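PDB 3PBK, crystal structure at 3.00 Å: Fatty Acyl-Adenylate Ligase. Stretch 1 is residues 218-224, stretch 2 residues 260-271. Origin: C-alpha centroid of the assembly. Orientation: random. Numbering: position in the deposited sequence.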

# COMPACT_ATOMS: atom_id res chain seq x y z
N ASP A 218 -3.46 -20.91 10.07
CA ASP A 218 -2.79 -19.62 9.88
C ASP A 218 -3.54 -18.52 10.61
O ASP A 218 -4.76 -18.59 10.81
CB ASP A 218 -2.66 -19.26 8.39
CG ASP A 218 -1.33 -19.71 7.78
OD1 ASP A 218 -0.47 -20.22 8.53
OD2 ASP A 218 -1.16 -19.57 6.55
N ARG A 219 -2.81 -17.48 11.00
CA ARG A 219 -3.42 -16.35 11.67
C ARG A 219 -2.65 -15.07 11.34
O ARG A 219 -1.44 -15.00 11.56
CB ARG A 219 -3.43 -16.57 13.17
CG ARG A 219 -3.30 -15.29 13.96
CD ARG A 219 -3.31 -15.60 15.42
NE ARG A 219 -4.67 -15.81 15.90
CZ ARG A 219 -5.24 -15.01 16.79
NH1 ARG A 219 -4.54 -14.00 17.27
NH2 ARG A 219 -6.49 -15.23 17.19
N CYS A 220 -3.37 -14.07 10.84
CA CYS A 220 -2.77 -12.83 10.36
C CYS A 220 -2.56 -11.74 11.42
O CYS A 220 -3.28 -11.65 12.41
CB CYS A 220 -3.62 -12.25 9.24
SG CYS A 220 -4.11 -13.49 8.05
N VAL A 221 -1.56 -10.90 11.18
CA VAL A 221 -1.23 -9.79 12.06
C VAL A 221 -0.95 -8.58 11.18
O VAL A 221 -0.11 -8.65 10.28
CB VAL A 221 0.02 -10.11 12.91
CG1 VAL A 221 0.40 -8.91 13.78
CG2 VAL A 221 -0.22 -11.34 13.76
N SER A 222 -1.65 -7.47 11.42
CA SER A 222 -1.42 -6.27 10.63
C SER A 222 -1.38 -5.01 11.48
O SER A 222 -2.12 -4.89 12.45
CB SER A 222 -2.49 -6.11 9.55
OG SER A 222 -2.52 -4.78 9.05
N TRP A 223 -0.51 -4.08 11.12
CA TRP A 223 -0.54 -2.76 11.72
C TRP A 223 -0.87 -1.73 10.64
O TRP A 223 -0.93 -0.53 10.91
CB TRP A 223 0.79 -2.44 12.42
CG TRP A 223 2.00 -2.59 11.56
CD1 TRP A 223 2.86 -3.65 11.53
CD2 TRP A 223 2.48 -1.66 10.58
NE1 TRP A 223 3.85 -3.43 10.60
CE2 TRP A 223 3.63 -2.22 10.00
CE3 TRP A 223 2.04 -0.41 10.14
CZ2 TRP A 223 4.36 -1.57 9.00
CZ3 TRP A 223 2.76 0.23 9.15
CH2 TRP A 223 3.90 -0.34 8.60
N LEU A 224 -1.13 -2.21 9.42
CA LEU A 224 -1.41 -1.34 8.28
C LEU A 224 -2.76 -0.63 8.39
O LEU A 224 -3.70 -1.15 9.00
CB LEU A 224 -1.39 -2.15 6.99
CG LEU A 224 -0.14 -3.00 6.79
CD1 LEU A 224 -0.40 -4.07 5.76
CD2 LEU A 224 1.02 -2.13 6.39
N GLN A 260 6.34 -3.49 18.90
CA GLN A 260 5.06 -4.01 19.36
C GLN A 260 4.41 -4.91 18.30
O GLN A 260 3.55 -5.74 18.61
CB GLN A 260 4.16 -2.87 19.83
CG GLN A 260 4.58 -2.31 21.18
CD GLN A 260 4.61 -3.37 22.28
OE1 GLN A 260 3.58 -3.68 22.88
NE2 GLN A 260 5.79 -3.94 22.53
N TRP A 261 4.85 -4.76 17.06
CA TRP A 261 4.39 -5.58 15.94
C TRP A 261 4.91 -7.00 16.11
O TRP A 261 4.16 -7.96 16.04
CB TRP A 261 4.88 -4.98 14.62
CG TRP A 261 4.70 -5.82 13.41
CD1 TRP A 261 3.69 -6.68 13.17
CD2 TRP A 261 5.54 -5.84 12.25
NE1 TRP A 261 3.86 -7.27 11.94
CE2 TRP A 261 4.98 -6.76 11.36
CE3 TRP A 261 6.71 -5.18 11.88
CZ2 TRP A 261 5.56 -7.04 10.11
CZ3 TRP A 261 7.28 -5.46 10.65
CH2 TRP A 261 6.70 -6.37 9.78
N LEU A 262 6.21 -7.13 16.35
CA LEU A 262 6.79 -8.45 16.52
C LEU A 262 6.29 -9.04 17.83
O LEU A 262 6.10 -10.26 17.93
CB LEU A 262 8.32 -8.37 16.52
CG LEU A 262 8.99 -7.61 15.38
CD1 LEU A 262 10.49 -7.83 15.41
CD2 LEU A 262 8.42 -8.04 14.04
N LYS A 263 6.08 -8.19 18.83
CA LYS A 263 5.50 -8.63 20.08
C LYS A 263 4.20 -9.37 19.81
O LYS A 263 4.04 -10.54 20.14
CB LYS A 263 5.22 -7.44 20.98
CG LYS A 263 6.41 -6.93 21.77
CD LYS A 263 6.74 -7.84 22.94
CE LYS A 263 6.99 -7.03 24.21
NZ LYS A 263 7.64 -5.71 23.92
N LEU A 264 3.27 -8.66 19.19
CA LEU A 264 1.95 -9.19 18.91
C LEU A 264 2.05 -10.55 18.22
O LEU A 264 1.38 -11.50 18.62
CB LEU A 264 1.15 -8.19 18.08
CG LEU A 264 -0.38 -8.20 18.20
CD1 LEU A 264 -0.99 -8.89 17.02
CD2 LEU A 264 -0.81 -8.87 19.48
N ILE A 265 2.89 -10.65 17.19
CA ILE A 265 3.06 -11.92 16.49
C ILE A 265 3.42 -13.01 17.49
O ILE A 265 2.72 -14.02 17.59
CB ILE A 265 4.15 -11.86 15.40
CG1 ILE A 265 3.70 -11.00 14.22
CG2 ILE A 265 4.47 -13.25 14.89
CD1 ILE A 265 4.78 -10.79 13.20
N SER A 266 4.50 -12.81 18.23
CA SER A 266 4.97 -13.81 19.19
C SER A 266 3.96 -14.12 20.30
O SER A 266 3.90 -15.25 20.81
CB SER A 266 6.30 -13.37 19.80
OG SER A 266 6.63 -14.17 20.92
N LYS A 267 3.15 -13.12 20.66
CA LYS A 267 2.17 -13.26 21.72
C LYS A 267 1.10 -14.30 21.41
O LYS A 267 0.74 -15.11 22.26
CB LYS A 267 1.49 -11.91 22.00
CG LYS A 267 0.55 -11.92 23.20
CD LYS A 267 -0.35 -10.70 23.21
CE LYS A 267 -1.31 -10.70 24.40
NZ LYS A 267 -0.74 -10.02 25.61
N ASN A 268 0.58 -14.26 20.19
CA ASN A 268 -0.50 -15.14 19.80
C ASN A 268 -0.04 -16.21 18.83
O ASN A 268 -0.87 -16.84 18.15
CB ASN A 268 -1.63 -14.33 19.16
CG ASN A 268 -2.35 -13.45 20.15
OD1 ASN A 268 -3.10 -12.55 19.77
ND2 ASN A 268 -2.13 -13.70 21.44
N ARG A 269 1.27 -16.43 18.75
CA ARG A 269 1.80 -17.38 17.79
C ARG A 269 1.30 -17.04 16.39
O ARG A 269 0.92 -17.92 15.62
CB ARG A 269 1.38 -18.79 18.16
CG ARG A 269 1.89 -19.25 19.51
CD ARG A 269 3.38 -19.52 19.46
NE ARG A 269 4.16 -18.30 19.63
CZ ARG A 269 5.43 -18.17 19.25
NH1 ARG A 269 6.06 -19.18 18.65
NH2 ARG A 269 6.06 -17.03 19.45
N GLY A 270 1.29 -15.74 16.08
CA GLY A 270 0.92 -15.23 14.77
C GLY A 270 1.71 -15.87 13.65
O GLY A 270 2.82 -16.36 13.85
N THR A 271 1.16 -15.85 12.45
CA THR A 271 1.70 -16.68 11.39
C THR A 271 2.03 -15.91 10.12
O THR A 271 3.08 -16.12 9.52
CB THR A 271 0.71 -17.82 11.07
OG1 THR A 271 1.06 -18.98 11.83
CG2 THR A 271 0.74 -18.16 9.61

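A short strand, 220-222, lies against a helix, 260-267, with the two running nearly antiparallel: their N-to-C directions differ by 162° and their axes come within 9.0 Å. That spacing leaves room for a layer of side chains but not for backbone contact, so along the helix the packing is done by side chains. The strand supplies them by alternation: V221 points its CA-to-CB bond toward the helix, while C220 and S222 on its two flanks point away.

The walk along stretch 2 begins in earnest at W261, whose CA-to-CB bond points toward stretch 1 and whose ring meets W223. The two indoles pack edge to face, the edge of W223 directed at the face of W261, with five-membered ring centroids 4.4 Å apart and planes at 74°. W223 NE1 sits 3.4 Å from W261 CD2, so the polarized N-H edge lies over the electron-rich face of its partner, a favorable electrostatic match. The edge of W261 is used as well: its CD1 lies 4.0 Å from V221 CG1.

One helical turn later, L264 and I265 take up the same valine methyl. V221 CG1 is 3.5 Å from L264 CD1 and 3.9 Å from I265 CG1, so in a single small branched side chain, in the t rotamer, one methyl, CG1, touches three helix side chains (W261, L264, I265). Positions i, i+3 and i+4 fall on a similar side of a helix, which lets W261, L264 and I265 meet the same valine, while L262 directs its CA-to-CB bond away.

N268 is the first residue to leave helical phi/psi. Its CA-to-CB bond points toward stretch 1, where the end of the R219 side chain comes nearer; R219 NH1 is 3.2 Å from N268 OD1. R269 follows with positive phi and turns to its own stretch, its NE donating to S266 O at 3.3 Å and its NH2 to the same oxygen at 3.1 Å.

G270 N donates to I265 O at 2.7 Å, tying the turn after the helix back to its last part, and the glycine passes close to the valine: G270 CA is 4.2 Å from V221 CG2. Here the absence of a side chain matters, because an ideal CB would fall 2.9 Å from V221 CG2, a clash.

Beyond the glycine the backbones finally meet. T271 N donates a hydrogen bond to R219 O at 2.9 Å with an N-H...O angle of 150°, and the CA atoms of R219 and T271 are 5.1 Å apart, against 7.1 Å for those of W223 and W261. The contact therefore changes character along its length, from aromatic and aliphatic packing to a backbone bond.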